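Local coordinates for protein transcriptional regulator I2 (Pseudomonas fluorescens A506, PDB 4MO7) that probably acts as a TetR-family transcriptional regulator and is a superantigen associated with Crohn's disease, at residues 59-63 and 64-68; 74-77 and 78-82; 193-197 and 198-202. All blocks are in the same frame, centred on the assembly; numbering follows the deposited sequence. Where two conformers were deposited one is given.

Contact 1: residues 59-63 and 64-68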
ATOM      1  N   VAL A  59      32.880  15.424  -1.356  1.00 24.62           N
ATOM      2  CA  VAL A  59      33.756  14.545  -2.104  1.00 27.14           C
ATOM      3  C   VAL A  59      35.172  15.145  -2.204  1.00 24.07           C
ATOM      4  O   VAL A  59      36.079  14.504  -2.730  1.00 31.88           O
ATOM      5  CB  VAL A  59      33.182  14.221  -3.519  1.00 24.67           C
ATOM      6  CG1 VAL A  59      33.977  13.167  -4.198  1.00 32.06           C
ATOM      7  CG2 VAL A  59      31.736  13.752  -3.362  1.00 37.42           C
ATOM      8  N   GLY A  60      35.338  16.349  -1.690  1.00 32.28           N
ATOM      9  CA  GLY A  60      36.621  17.023  -1.735  1.00 37.28           C
ATOM     10  C   GLY A  60      36.938  17.423  -3.167  1.00 78.23           C
ATOM     11  O   GLY A  60      38.008  17.075  -3.687  1.00 62.24           O
ATOM     12  N   ILE A  61      35.999  18.123  -3.814  1.00 49.05           N
ATOM     13  CA  ILE A  61      36.232  18.709  -5.139  1.00 43.14           C
ATOM     14  C   ILE A  61      35.570  20.068  -5.259  1.00 39.34           C
ATOM     15  O   ILE A  61      34.968  20.568  -4.289  1.00 47.29           O
ATOM     16  CB  ILE A  61      35.803  17.789  -6.297  1.00 38.39           C
ATOM     17  CG1 ILE A  61      34.352  17.307  -6.134  1.00 28.81           C
ATOM     18  CG2 ILE A  61      36.708  16.566  -6.373  1.00 36.38           C
ATOM     19  CD1 ILE A  61      34.000  16.113  -6.994  1.00 32.14           C
ATOM     20  N   GLN A  62      35.720  20.686  -6.427  1.00 65.41           N
ATOM     21  CA  GLN A  62      35.085  21.969  -6.688  1.00 60.92           C
ATOM     22  C   GLN A  62      33.805  21.719  -7.468  1.00 51.03           C
ATOM     23  O   GLN A  62      33.772  20.838  -8.368  1.00 32.33           O
ATOM     24  CB  GLN A  62      36.024  22.920  -7.452  1.00 65.28           C
ATOM     25  CG  GLN A  62      36.100  24.346  -6.872  1.00 52.02           C
ATOM     26  CD  GLN A  62      36.389  24.358  -5.369  1.00 67.73           C
ATOM     27  OE1 GLN A  62      37.207  23.576  -4.871  1.00 73.57           O
ATOM     28  NE2 GLN A  62      35.701  25.233  -4.638  1.00 61.21           N
ATOM     29  N   SER A  63      32.784  22.509  -7.097  1.00 41.26           N
ATOM     30  CA  SER A  63      31.423  22.473  -7.621  1.00 38.93           C
ATOM     31  C   SER A  63      31.396  22.148  -9.085  1.00 25.64           C
ATOM     32  O   SER A  63      30.569  21.351  -9.545  1.00 34.22           O
ATOM     33  CB  SER A  63      30.728  23.842  -7.425  1.00 50.49           C
ATOM     34  OG  SER A  63      29.962  23.930  -6.229  1.00 61.06           O
ATOM     35  N   GLY A  64      32.281  22.796  -9.835  1.00 24.66           N
ATOM     36  CA  GLY A  64      32.246  22.721 -11.295  1.00 41.89           C
ATOM     37  C   GLY A  64      32.750  21.398 -11.855  1.00 34.03           C
ATOM     38  O   GLY A  64      32.472  21.028 -12.998  1.00 37.15           O
ATOM     39  N   SER A  65      33.494  20.666 -11.052  1.00 24.88           N
ATOM     40  CA  SER A  65      34.033  19.372 -11.496  1.00 45.29           C
ATOM     41  C   SER A  65      32.983  18.259 -11.371  1.00 53.32           C
ATOM     42  O   SER A  65      33.137  17.134 -11.896  1.00 33.30           O
ATOM     43  CB  SER A  65      35.237  19.016 -10.639  1.00 47.45           C
ATOM     44  OG  SER A  65      34.810  18.921  -9.301  1.00 30.27           O
ATOM     45  N   ILE A  66      31.899  18.547 -10.662  1.00 30.69           N
ATOM     46  CA  ILE A  66      30.895  17.483 -10.499  1.00 30.50           C
ATOM     47  C   ILE A  66      30.437  17.114 -11.893  1.00 35.95           C
ATOM     48  O   ILE A  66      30.303  15.933 -12.265  1.00 35.00           O
ATOM     49  CB  ILE A  66      29.727  17.958  -9.636  1.00 31.13           C
ATOM     50  CG1 ILE A  66      30.132  17.925  -8.163  1.00 19.66           C
ATOM     51  CG2 ILE A  66      28.517  17.060  -9.878  1.00 53.41           C
ATOM     52  CD1 ILE A  66      29.396  18.970  -7.358  1.00 25.88           C
ATOM     53  N   PHE A  67      30.316  18.153 -12.716  1.00 27.94           N
ATOM     54  CA  PHE A  67      29.648  18.018 -13.993  1.00 43.95           C
ATOM     55  C   PHE A  67      30.568  17.612 -15.091  1.00 45.28           C
ATOM     56  O   PHE A  67      30.297  17.850 -16.260  1.00 55.79           O
ATOM     57  CB  PHE A  67      28.935  19.308 -14.300  1.00 20.19           C
ATOM     58  CG  PHE A  67      27.925  19.638 -13.256  1.00 31.70           C
ATOM     59  CD1 PHE A  67      26.765  18.888 -13.161  1.00 26.00           C
ATOM     60  CD2 PHE A  67      28.189  20.586 -12.305  1.00 28.63           C
ATOM     61  CE1 PHE A  67      25.854  19.145 -12.178  1.00 30.19           C
ATOM     62  CE2 PHE A  67      27.270  20.868 -11.322  1.00 29.20           C
ATOM     63  CZ  PHE A  67      26.100  20.138 -11.260  1.00 36.97           C
ATOM     64  N   HIS A  68      31.664  16.987 -14.694  1.00 45.17           N
ATOM     65  CA  HIS A  68      32.460  16.218 -15.635  1.00 46.13           C
ATOM     66  C   HIS A  68      31.987  14.762 -15.725  1.00 33.82           C
ATOM     67  O   HIS A  68      32.272  14.068 -16.708  1.00 46.57           O
ATOM     68  CB  HIS A  68      33.937  16.271 -15.249  1.00 80.52           C
ATOM     69  CG  HIS A  68      34.752  15.193 -15.884  1.00 79.65           C
ATOM     70  ND1 HIS A  68      34.975  13.979 -15.273  1.00 76.96           N
ATOM     71  CD2 HIS A  68      35.354  15.124 -17.095  1.00 74.91           C
ATOM     72  CE1 HIS A  68      35.699  13.216 -16.070  1.00 86.44           C
ATOM     73  NE2 HIS A  68      35.950  13.888 -17.178  1.00 89.31           N
TER
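G64 N lies 2.9 Å from Q62 O, but at an angle too poor for a hydrogen bond, and it is S65, one residue further on, that takes up this carbonyl. S65 N donates to Q62 O at 2.7 Å. The hydroxyl turns back to the same oxygen because OG stands between the backbone N and the carbonyl carbon (chi1 61°); the modelled S65 OG to Q62 O separation is too short for its length to be trusted. I61 lies against this hydroxyl, its CB 3.4 Å from S65 OG and its CG1 and CD1 little further. Such a turn entering a helical segment after helix 52-59 is consistent with the start of the recognition element in a TetR helix-turn-helix, although 64-66 here have helical backbone angles without the regular bonds. I66 N then donates to S63 O in a long bond of 3.3 Å, and I66 CD1 rests 3.4 Å from that oxygen. Its side chain also packs on V52 and A56 of helix 52-59. F67 brings its CD2 to 3.7 Å from S63 O, obliquely to the ring, while I66 CG2 sits over the centre of one ring face. H68 N donates back to S65 O.

Contact 2: residues 74-77 and 78-82; sequences DEIL and RAVME
R78 shows how one extended side chain can serve two acidic neighbours on the same helix, E75 one turn before it and E82 one turn after. Its CB starts against the preceding backbone, 3.5 Å from E75 O. From there CG leaves anti to the backbone N (chi1 176°), and the chain stays stretched as far as NE, which carries the guanidinium clear of the backbone. NE makes the shorter bond, part of a salt bridge: it donates to E82 OE1 at 2.7 Å, nearly straight at 161°. The oxygen lies in the guanidinium plane, yet is itself met from above the carboxylate plane. NH2 adds a weak second bond to the same oxygen. On the other flank NH1 comes within 3.7 Å of E75 OE1, a long salt bridge in which no N-H points at the oxygen. E75 and R78 run side by side, and E75 has a firmer partner in K71, whose backbone N binds OE2.

A different face of the helix is apolar. M81 CE lies 3.8 Å from L77 CD1, the two side chains crossing at a slant, and both reach helix 122-130. V80 CG2 presses to 3.3 Å from I76 O, while I76 packs on helix 30-45. The whole is an amphipathic helix with an i/i+3 and i/i+4 salt-bridge network on its more exposed flank, here in the first turns of helix 73-97, which leads out of the TetR DNA-binding region.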
ATOM      1  N   ASP A  74      20.175  16.293 -11.733  1.00 17.10           N
ATOM      2  CA  ASP A  74      19.104  15.319 -12.022  0.61 16.58           C
ATOM      3  C   ASP A  74      19.685  13.990 -12.422  1.00 21.17           C
ATOM      4  O   ASP A  74      19.179  12.927 -12.075  1.00 16.29           O
ATOM      5  CB  ASP A  74      18.283  15.783 -13.222  0.61 18.22           C
ATOM      6  CG  ASP A  74      17.168  14.838 -13.545  0.61 21.16           C
ATOM      7  OD1 ASP A  74      16.246  14.802 -12.721  0.61 16.36           O
ATOM      8  OD2 ASP A  74      17.176  14.183 -14.634  0.61 18.95           O
ATOM      9  N   GLU A  75      20.757  14.028 -13.213  1.00 14.57           N
ATOM     10  CA  GLU A  75      21.381  12.761 -13.606  1.00 16.64           C
ATOM     11  C   GLU A  75      22.091  12.035 -12.441  1.00 15.93           C
ATOM     12  O   GLU A  75      22.145  10.808 -12.455  1.00 17.11           O
ATOM     13  CB  GLU A  75      22.338  12.912 -14.788  1.00 16.99           C
ATOM     14  CG  GLU A  75      22.795  11.589 -15.377  1.00 24.68           C
ATOM     15  CD  GLU A  75      23.582  11.763 -16.653  1.00 41.22           C
ATOM     16  OE1 GLU A  75      23.097  11.324 -17.709  1.00 39.74           O
ATOM     17  OE2 GLU A  75      24.684  12.339 -16.591  1.00 36.06           O
ATOM     18  N   ILE A  76      22.649  12.761 -11.474  1.00 13.50           N
ATOM     19  CA  ILE A  76      23.206  12.130 -10.274  1.00 14.85           C
ATOM     20  C   ILE A  76      22.089  11.375  -9.550  1.00 17.04           C
ATOM     21  O   ILE A  76      22.304  10.240  -9.096  1.00 18.83           O
ATOM     22  CB  ILE A  76      23.814  13.144  -9.301  1.00 16.35           C
ATOM     23  CG1 ILE A  76      24.948  13.892 -10.014  1.00 20.04           C
ATOM     24  CG2 ILE A  76      24.438  12.433  -8.102  1.00 18.21           C
ATOM     25  CD1 ILE A  76      25.534  15.011  -9.192  1.00 15.86           C
ATOM     26  N   LEU A  77      20.896  11.981  -9.468  1.00 13.57           N
ATOM     27  CA  LEU A  77      19.765  11.353  -8.754  1.00 11.90           C
ATOM     28  C   LEU A  77      19.335  10.107  -9.479  1.00 16.73           C
ATOM     29  O   LEU A  77      19.141   9.053  -8.850  1.00 16.15           O
ATOM     30  CB  LEU A  77      18.580  12.312  -8.619  1.00 12.78           C
ATOM     31  CG  LEU A  77      17.322  11.828  -7.877  1.00 12.54           C
ATOM     32  CD1 LEU A  77      17.617  11.464  -6.456  1.00 16.43           C
ATOM     33  CD2 LEU A  77      16.204  12.918  -7.998  1.00 11.95           C
ATOM     34  N   ARG A  78      19.213  10.195 -10.804  1.00 13.10           N
ATOM     35  CA  ARG A  78      18.927   9.012 -11.632  1.00 14.85           C
ATOM     36  C   ARG A  78      19.916   7.892 -11.348  1.00 16.29           C
ATOM     37  O   ARG A  78      19.520   6.736 -11.190  1.00 18.37           O
ATOM     38  CB  ARG A  78      19.044   9.380 -13.117  1.00 14.90           C
ATOM     39  CG  ARG A  78      18.855   8.161 -14.041  1.00 16.19           C
ATOM     40  CD  ARG A  78      19.306   8.561 -15.444  1.00 21.20           C
ATOM     41  NE  ARG A  78      19.789   7.388 -16.153  1.00 30.04           N
ATOM     42  CZ  ARG A  78      20.373   7.430 -17.345  1.00 55.38           C
ATOM     43  NH1 ARG A  78      20.531   8.602 -17.949  1.00 28.88           N
ATOM     44  NH2 ARG A  78      20.790   6.306 -17.929  1.00 43.40           N
ATOM     45  N   ALA A  79      21.210   8.216 -11.281  1.00 15.13           N
ATOM     46  CA  ALA A  79      22.231   7.164 -11.127  1.00 15.24           C
ATOM     47  C   ALA A  79      22.181   6.577  -9.734  1.00 15.94           C
ATOM     48  O   ALA A  79      22.400   5.371  -9.585  1.00 20.51           O
ATOM     49  CB  ALA A  79      23.641   7.715 -11.413  1.00 19.10           C
ATOM     50  N   VAL A  80      21.896   7.374  -8.718  1.00 16.61           N
ATOM     51  CA  VAL A  80      21.738   6.816  -7.341  1.00 14.87           C
ATOM     52  C   VAL A  80      20.614   5.797  -7.377  1.00 22.11           C
ATOM     53  O   VAL A  80      20.725   4.682  -6.845  1.00 18.64           O
ATOM     54  CB  VAL A  80      21.413   7.930  -6.346  1.00 15.36           C
ATOM     55  CG1 VAL A  80      20.924   7.413  -5.004  1.00 19.64           C
ATOM     56  CG2 VAL A  80      22.658   8.816  -6.175  1.00 16.48           C
ATOM     57  N   MET A  81      19.512   6.149  -8.025  1.00 18.45           N
ATOM     58  CA  MET A  81      18.381   5.230  -8.047  1.00 15.20           C
ATOM     59  C   MET A  81      18.680   4.005  -8.908  1.00 25.85           C
ATOM     60  O   MET A  81      18.309   2.877  -8.559  1.00 19.11           O
ATOM     61  CB  MET A  81      17.140   5.952  -8.530  1.00 13.14           C
ATOM     62  CG  MET A  81      16.719   7.100  -7.596  1.00 14.16           C
ATOM     63  SD  MET A  81      15.062   7.588  -8.132  1.00 20.49           S
ATOM     64  CE  MET A  81      14.779   9.047  -7.156  1.00 16.09           C
ATOM     65  N   GLU A  82      19.350   4.203 -10.031  1.00 18.11           N
ATOM     66  CA  GLU A  82      19.708   3.059 -10.873  1.00 20.57           C
ATOM     67  C   GLU A  82      20.628   2.098 -10.126  1.00 23.36           C
ATOM     68  O   GLU A  82      20.463   0.865 -10.178  1.00 18.65           O
ATOM     69  CB  GLU A  82      20.378   3.533 -12.163  1.00 17.62           C
ATOM     70  CG  GLU A  82      19.419   4.137 -13.191  1.00 20.29           C
ATOM     71  CD  GLU A  82      20.187   4.546 -14.452  1.00 33.44           C
ATOM     72  OE1 GLU A  82      19.565   4.728 -15.505  1.00 28.93           O
ATOM     73  OE2 GLU A  82      21.424   4.692 -14.380  1.00 38.97           O
TER

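Contact 3: residues 193-197 and 198-202; sequences GSLTL and EELAE
A capping box opens helix 197-208, with T196 at the N-cap and E199 three residues on, each side chain binding the other's backbone. T196 OG1 accepts from E199 N at 3.1 Å and 166°; it can do so because it sits between its own backbone N and carbonyl carbon (chi1 69°), facing the first turn. In return T196 N donates to E199 OE1 at 3.1 Å, almost straight at 172° but from above the carboxylate plane. The E199 side chain, extended beyond CG, runs at a slant across the threonine, its CG 3.3 Å from T196 OG1.

The apolar partner of the box is a hydrophobic staple between L195, just before the cap, and L200 in the helix. L195 CD2 meets L200 CD1 at 4.0 Å, the two side chains crossing at about a right angle, and the other methyl, L195 CD1, lies against E199 CB at 3.7 Å. W188 and F189 adjoin both leucines, and F177 of the second subunit packs on L200. E198, turned another way, pairs with R111. The reciprocal bonds satisfy two N-H groups around the start of the helix, and a carboxylate placed at that end would probably be stabilised in its charged form by the helix dipole.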
ATOM      1  N   GLY A 193       6.742  -6.494  17.167  1.00 44.40           N
ATOM      2  CA  GLY A 193       7.693  -6.677  18.258  1.00 39.28           C
ATOM      3  C   GLY A 193       8.616  -7.891  18.203  1.00 37.00           C
ATOM      4  O   GLY A 193       9.842  -7.755  18.301  1.00 65.20           O
ATOM      5  N   SER A 194       8.032  -9.074  18.034  1.00 37.55           N
ATOM      6  CA  SER A 194       8.767 -10.333  18.136  1.00 44.48           C
ATOM      7  C   SER A 194       8.818 -11.153  16.816  1.00 70.14           C
ATOM      8  O   SER A 194       9.397 -12.251  16.772  1.00 50.46           O
ATOM      9  CB  SER A 194       8.102 -11.176  19.207  1.00 44.30           C
ATOM     10  OG  SER A 194       6.798 -11.544  18.771  1.00 58.19           O
ATOM     11  N   LEU A 195       8.207 -10.637  15.749  1.00 37.90           N
ATOM     12  CA  LEU A 195       8.219 -11.325  14.458  1.00 24.57           C
ATOM     13  C   LEU A 195       9.487 -10.917  13.710  1.00 21.93           C
ATOM     14  O   LEU A 195       9.794  -9.704  13.598  1.00 29.16           O
ATOM     15  CB  LEU A 195       6.978 -10.935  13.660  1.00 31.55           C
ATOM     16  CG  LEU A 195       6.669 -11.624  12.338  1.00 32.47           C
ATOM     17  CD1 LEU A 195       6.305 -13.083  12.544  1.00 30.73           C
ATOM     18  CD2 LEU A 195       5.523 -10.845  11.668  1.00 27.69           C
ATOM     19  N   THR A 196      10.248 -11.903  13.234  1.00 24.74           N
ATOM     20  CA  THR A 196      11.469 -11.568  12.507  1.00 21.67           C
ATOM     21  C   THR A 196      11.154 -11.497  11.021  1.00 21.34           C
ATOM     22  O   THR A 196      10.096 -11.962  10.594  1.00 20.00           O
ATOM     23  CB  THR A 196      12.534 -12.613  12.672  1.00 22.14           C
ATOM     24  OG1 THR A 196      12.114 -13.782  11.986  1.00 22.73           O
ATOM     25  CG2 THR A 196      12.723 -12.959  14.173  1.00 28.49           C
ATOM     26  N   LEU A 197      12.075 -10.941  10.242  1.00 26.86           N
ATOM     27  CA  LEU A 197      11.806 -10.773   8.815  1.00 18.91           C
ATOM     28  C   LEU A 197      11.767 -12.125   8.138  1.00 17.50           C
ATOM     29  O   LEU A 197      11.006 -12.369   7.184  1.00 18.35           O
ATOM     30  CB  LEU A 197      12.896  -9.900   8.180  1.00 27.91           C
ATOM     31  CG  LEU A 197      12.383  -9.451   6.819  1.00 61.85           C
ATOM     32  CD1 LEU A 197      12.458  -7.924   6.708  1.00 34.97           C
ATOM     33  CD2 LEU A 197      13.131 -10.183   5.692  1.00 41.08           C
ATOM     34  N   GLU A 198      12.607 -13.043   8.595  1.00 20.56           N
ATOM     35  CA  GLU A 198      12.545 -14.373   8.029  1.00 25.21           C
ATOM     36  C   GLU A 198      11.183 -15.051   8.295  1.00 21.38           C
ATOM     37  O   GLU A 198      10.624 -15.736   7.430  1.00 18.37           O
ATOM     38  CB  GLU A 198      13.686 -15.242   8.571  1.00 29.19           C
ATOM     39  CG  GLU A 198      13.760 -16.614   7.910  1.00 25.21           C
ATOM     40  CD  GLU A 198      14.205 -16.563   6.422  1.00 31.65           C
ATOM     41  OE1 GLU A 198      14.781 -15.529   6.005  1.00 37.08           O
ATOM     42  OE2 GLU A 198      13.993 -17.562   5.684  1.00 33.85           O
ATOM     43  N   GLU A 199      10.660 -14.905   9.495  1.00 19.86           N
ATOM     44  CA  GLU A 199       9.339 -15.451   9.800  1.00 19.04           C
ATOM     45  C   GLU A 199       8.264 -14.798   8.948  1.00 14.17           C
ATOM     46  O   GLU A 199       7.359 -15.475   8.460  1.00 17.82           O
ATOM     47  CB  GLU A 199       9.047 -15.266  11.277  1.00 21.18           C
ATOM     48  CG  GLU A 199       9.901 -16.242  12.094  1.00 23.34           C
ATOM     49  CD  GLU A 199       9.892 -15.910  13.592  1.00 46.51           C
ATOM     50  OE1 GLU A 199       9.394 -14.833  13.971  1.00 27.74           O
ATOM     51  OE2 GLU A 199      10.407 -16.724  14.388  1.00 39.34           O
ATOM     52  N   LEU A 200       8.386 -13.477   8.766  1.00 17.95           N
ATOM     53  CA  LEU A 200       7.446 -12.736   7.901  1.00 16.80           C
ATOM     54  C   LEU A 200       7.495 -13.283   6.461  1.00 17.43           C
ATOM     55  O   LEU A 200       6.453 -13.503   5.814  1.00 16.62           O
ATOM     56  CB  LEU A 200       7.784 -11.238   7.942  1.00 15.33           C
ATOM     57  CG  LEU A 200       6.865 -10.279   7.157  1.00 15.30           C
ATOM     58  CD1 LEU A 200       5.418 -10.274   7.736  1.00 22.83           C
ATOM     59  CD2 LEU A 200       7.443  -8.874   7.112  1.00 19.96           C
ATOM     60  N   ALA A 201       8.706 -13.522   5.960  1.00 15.76           N
ATOM     61  CA  ALA A 201       8.869 -14.046   4.584  1.00 18.44           C
ATOM     62  C   ALA A 201       8.258 -15.449   4.479  1.00 15.93           C
ATOM     63  O   ALA A 201       7.605 -15.776   3.507  1.00 14.84           O
ATOM     64  CB  ALA A 201      10.394 -14.058   4.196  1.00 14.97           C
ATOM     65  N   GLU A 202       8.477 -16.286   5.491  1.00 17.06           N
ATOM     66  CA  GLU A 202       7.858 -17.605   5.555  1.00 19.20           C
ATOM     67  C   GLU A 202       6.343 -17.557   5.557  1.00 14.51           C
ATOM     68  O   GLU A 202       5.713 -18.375   4.888  1.00 14.87           O
ATOM     69  CB  GLU A 202       8.374 -18.350   6.832  1.00 20.06           C
ATOM     70  CG  GLU A 202       9.904 -18.672   6.676  1.00 31.63           C
ATOM     71  CD  GLU A 202      10.512 -19.472   7.839  1.00 59.61           C
ATOM     72  OE1 GLU A 202       9.882 -19.582   8.913  1.00 49.86           O
ATOM     73  OE2 GLU A 202      11.637 -19.989   7.671  1.00 74.59           O
TER

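From the N terminus, the chain passes through helices 30-45 and 52-59 before contact 1 turns the segment leaving 52-59 back onto that helix. Contact 2 follows in series in the first turns of helix 73-97. The two contacts touch, I66 CG2 lying 3.7 Å from I76 CD1, which joins the helix-turn-helix region to the start of the long helix. Contact 3 comes far later, closing the turn between helices 189-192 and 197-208 in the C-terminal, TetR_C-like region, on the opposite side of the chain's centre. Its centre is about 32 Å from that of contact 2 and about 44 Å from that of contact 1. None nests within or crosses another.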